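Local coordinates for SidF, inhibitor of growth family, member 3 (PDB 4FYE), which probably removes a phosphate from phosphatidylinositol phosphates, acting as a phosphoinositide phosphatase of Legionella pneumophila, at residues M313-W319 / R339-I343. The protein carries 1 engineered substitution. Residues are numbered along the deposited sequence; the frame is centred on the assembly and turned at random.
Sequences MTNEDLW and RAQLI
Leu318 faces Leu342 where the first turn of helix 315-320 packs on helix 335-349; the axes of segments 315-319 and 339-343 come within 9.6 Å and run in roughly the same direction, 36° from parallel. The motif at the helix start is a capping box: Thr314, the N-cap, accepts from Asp317 N through OG1, and Asp317 OD2 accepts in return from Thr314 N, met on its anti side and well out of the carboxylate plane. Arg339 then ties the second helix to this capped end. Its CG lies anti to the backbone N (chi1 -169°) and the chain stays extended to NE, carrying the guanidinium past Asn315 to the loop carbonyl before the cap. There NH1 and NH2 grip Met313 O end-on, each at 2.7 Å, the NH2 bond in the carbonyl plane and the NH1 donor tilted from it. NH1 also donates to Asn315 OD1 at 2.7 Å, a straighter bond (162°), with the amide and guanidinium planes nearly coplanar. NE donates to Thr6 O, so three carbonyl oxygens fix the group's rotation, and this last bond also links the N-terminal segment to the joint. Leu318 CD1 lies over one face of the guanidinium, 3.6 Å from NH1, while also touching Leu342 CB and Ile343 CG1. Beyond these, Tyr346 touches Leu318 and Met313, and Ile343 packs on Ile396 and Thr398 of strand 391-399, linking the helix pair to the four-stranded sheet. Leu342 divides its branches between two neighbours: CD2 lies 4.0 Å from Asn315 ND2, and CD1 meets the Trp319 indole at its edge, in the ring plane, 3.9 Å from CE3.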
ATOM      1  N   MET A 313     -17.076  -2.758  10.159  1.00 44.33           N
ATOM      2  CA  MET A 313     -18.427  -2.780  10.734  1.00 48.84           C
ATOM      3  C   MET A 313     -18.521  -2.611  12.243  1.00 51.43           C
ATOM      4  O   MET A 313     -17.790  -3.251  13.036  1.00 49.11           O
ATOM      5  CB  MET A 313     -19.167  -4.021  10.292  1.00 47.89           C
ATOM      6  CG  MET A 313     -19.260  -3.981   8.764  1.00 52.25           C
ATOM      7  SD  MET A 313     -20.268  -5.248   8.038  0.82 62.16           S
ATOM      8  CE  MET A 313     -19.213  -6.593   8.389  1.00 52.71           C
ATOM      9  N   THR A 314     -19.434  -1.734  12.641  1.00 51.52           N
ATOM     10  CA  THR A 314     -19.686  -1.540  14.060  1.00 49.64           C
ATOM     11  C   THR A 314     -20.478  -2.727  14.443  1.00 48.85           C
ATOM     12  O   THR A 314     -21.057  -3.431  13.595  1.00 49.25           O
ATOM     13  CB  THR A 314     -20.477  -0.233  14.317  1.00 52.19           C
ATOM     14  OG1 THR A 314     -21.825  -0.358  13.804  1.00 54.45           O
ATOM     15  CG2 THR A 314     -19.786   0.915  13.529  1.00 58.04           C
ATOM     16  N   ASN A 315     -20.539  -2.942  15.730  1.00 52.91           N
ATOM     17  CA  ASN A 315     -21.547  -3.825  16.299  1.00 56.15           C
ATOM     18  C   ASN A 315     -22.994  -3.623  15.820  1.00 60.28           C
ATOM     19  O   ASN A 315     -23.651  -4.608  15.487  1.00 60.43           O
ATOM     20  CB  ASN A 315     -21.434  -3.855  17.818  1.00 52.55           C
ATOM     21  CG  ASN A 315     -20.168  -4.584  18.285  1.00 53.11           C
ATOM     22  OD1 ASN A 315     -19.174  -4.701  17.545  1.00 54.46           O
ATOM     23  ND2 ASN A 315     -20.191  -5.060  19.512  1.00 53.67           N
ATOM     24  N   GLU A 316     -23.483  -2.381  15.766  1.00 64.90           N
ATOM     25  CA  GLU A 316     -24.852  -2.116  15.269  1.00 64.51           C
ATOM     26  C   GLU A 316     -24.970  -2.687  13.842  1.00 61.54           C
ATOM     27  O   GLU A 316     -25.950  -3.362  13.533  1.00 61.01           O
ATOM     28  CB  GLU A 316     -25.151  -0.620  15.205  1.00 68.50           C
ATOM     29  CG  GLU A 316     -26.131  -0.052  16.225  1.00 83.64           C
ATOM     30  CD  GLU A 316     -26.736   1.320  15.788  1.00 98.85           C
ATOM     31  OE1 GLU A 316     -27.899   1.645  16.198  1.00 91.89           O
ATOM     32  OE2 GLU A 316     -26.061   2.089  15.030  1.00101.89           O
ATOM     33  N   ASP A 317     -23.961  -2.407  13.006  1.00 54.38           N
ATOM     34  CA  ASP A 317     -23.840  -2.896  11.608  1.00 51.99           C
ATOM     35  C   ASP A 317     -23.934  -4.432  11.500  1.00 50.06           C
ATOM     36  O   ASP A 317     -24.631  -4.944  10.672  1.00 51.21           O
ATOM     37  CB  ASP A 317     -22.501  -2.467  11.001  1.00 52.57           C
ATOM     38  CG  ASP A 317     -22.430  -0.962  10.613  1.00 58.88           C
ATOM     39  OD1 ASP A 317     -23.496  -0.316  10.405  1.00 64.42           O
ATOM     40  OD2 ASP A 317     -21.282  -0.418  10.518  1.00 57.50           O
ATOM     41  N   LEU A 318     -23.226  -5.184  12.321  1.00 47.04           N
ATOM     42  CA  LEU A 318     -23.342  -6.612  12.210  1.00 47.14           C
ATOM     43  C   LEU A 318     -24.762  -7.115  12.628  1.00 50.76           C
ATOM     44  O   LEU A 318     -25.411  -7.956  11.957  1.00 51.77           O
ATOM     45  CB  LEU A 318     -22.254  -7.265  13.069  1.00 44.77           C
ATOM     46  CG  LEU A 318     -20.810  -6.980  12.720  1.00 44.22           C
ATOM     47  CD1 LEU A 318     -19.915  -7.047  13.953  1.00 44.47           C
ATOM     48  CD2 LEU A 318     -20.306  -7.974  11.709  1.00 43.74           C
ATOM     49  N   TRP A 319     -25.242  -6.594  13.743  1.00 47.20           N
ATOM     50  CA  TRP A 319     -26.555  -6.825  14.181  1.00 50.02           C
ATOM     51  C   TRP A 319     -27.614  -6.642  13.128  1.00 52.58           C
ATOM     52  O   TRP A 319     -28.544  -7.469  13.019  1.00 54.09           O
ATOM     53  CB  TRP A 319     -26.818  -5.865  15.319  1.00 53.03           C
ATOM     54  CG  TRP A 319     -28.117  -6.095  16.030  1.00 55.69           C
ATOM     55  CD1 TRP A 319     -29.269  -5.317  15.951  1.00 56.16           C
ATOM     56  CD2 TRP A 319     -28.441  -7.194  16.955  1.00 59.84           C
ATOM     57  NE1 TRP A 319     -30.254  -5.832  16.752  1.00 62.17           N
ATOM     58  CE2 TRP A 319     -29.830  -6.970  17.381  1.00 61.71           C
ATOM     59  CE3 TRP A 319     -27.742  -8.305  17.465  1.00 61.33           C
ATOM     60  CZ2 TRP A 319     -30.477  -7.828  18.285  1.00 64.81           C
ATOM     61  CZ3 TRP A 319     -28.408  -9.172  18.377  1.00 64.51           C
ATOM     62  CH2 TRP A 319     -29.741  -8.943  18.767  1.00 63.94           C
ATOM     63  N   ARG A 339     -18.888  -9.076  20.385  1.00 55.35           N
ATOM     64  CA  ARG A 339     -18.447  -8.902  19.006  1.00 54.61           C
ATOM     65  C   ARG A 339     -18.148 -10.241  18.329  1.00 56.94           C
ATOM     66  O   ARG A 339     -18.535 -10.444  17.164  1.00 60.45           O
ATOM     67  CB  ARG A 339     -17.267  -7.903  18.826  1.00 50.20           C
ATOM     68  CG  ARG A 339     -17.034  -7.562  17.357  1.00 47.14           C
ATOM     69  CD  ARG A 339     -16.235  -6.302  17.241  1.00 47.50           C
ATOM     70  NE  ARG A 339     -15.823  -6.021  15.874  1.00 44.47           N
ATOM     71  CZ  ARG A 339     -16.480  -5.209  15.032  1.00 43.39           C
ATOM     72  NH1 ARG A 339     -17.643  -4.578  15.344  1.00 40.43           N
ATOM     73  NH2 ARG A 339     -15.962  -5.033  13.862  1.00 43.12           N
ATOM     74  N   ALA A 340     -17.470 -11.161  19.018  1.00 55.07           N
ATOM     75  CA  ALA A 340     -17.134 -12.432  18.344  1.00 54.16           C
ATOM     76  C   ALA A 340     -18.422 -13.119  17.829  1.00 53.87           C
ATOM     77  O   ALA A 340     -18.447 -13.671  16.729  1.00 51.60           O
ATOM     78  CB  ALA A 340     -16.362 -13.380  19.296  1.00 52.55           C
ATOM     79  N   GLN A 341     -19.450 -13.127  18.671  1.00 52.76           N
ATOM     80  CA  GLN A 341     -20.672 -13.845  18.378  1.00 58.51           C
ATOM     81  C   GLN A 341     -21.374 -13.164  17.183  1.00 57.54           C
ATOM     82  O   GLN A 341     -21.844 -13.816  16.261  1.00 59.46           O
ATOM     83  CB  GLN A 341     -21.565 -13.857  19.628  1.00 59.99           C
ATOM     84  CG  GLN A 341     -22.735 -14.793  19.520  1.00 71.76           C
ATOM     85  CD  GLN A 341     -23.793 -14.572  20.630  1.00 83.48           C
ATOM     86  OE1 GLN A 341     -24.038 -13.438  21.089  1.00 88.31           O
ATOM     87  NE2 GLN A 341     -24.432 -15.659  21.055  1.00 80.84           N
ATOM     88  N   LEU A 342     -21.423 -11.840  17.205  1.00 55.07           N
ATOM     89  CA  LEU A 342     -21.899 -11.051  16.096  1.00 53.34           C
ATOM     90  C   LEU A 342     -21.148 -11.364  14.811  1.00 52.85           C
ATOM     91  O   LEU A 342     -21.778 -11.528  13.780  1.00 52.19           O
ATOM     92  CB  LEU A 342     -21.730  -9.573  16.422  1.00 55.07           C
ATOM     93  CG  LEU A 342     -22.933  -8.833  17.000  1.00 57.81           C
ATOM     94  CD1 LEU A 342     -24.120  -9.747  17.293  1.00 55.12           C
ATOM     95  CD2 LEU A 342     -22.521  -7.966  18.179  1.00 53.06           C
ATOM     96  N   ILE A 343     -19.822 -11.475  14.862  1.00 48.29           N
ATOM     97  CA  ILE A 343     -19.065 -11.677  13.631  1.00 47.54           C
ATOM     98  C   ILE A 343     -19.361 -13.041  13.056  1.00 50.40           C
ATOM     99  O   ILE A 343     -19.639 -13.197  11.857  1.00 50.57           O
ATOM    100  CB  ILE A 343     -17.575 -11.484  13.839  1.00 45.89           C
ATOM    101  CG1 ILE A 343     -17.326 -10.009  14.063  1.00 43.93           C
ATOM    102  CG2 ILE A 343     -16.771 -11.966  12.611  1.00 44.49           C
ATOM    103  CD1 ILE A 343     -15.892  -9.718  14.540  1.00 44.99           C
TER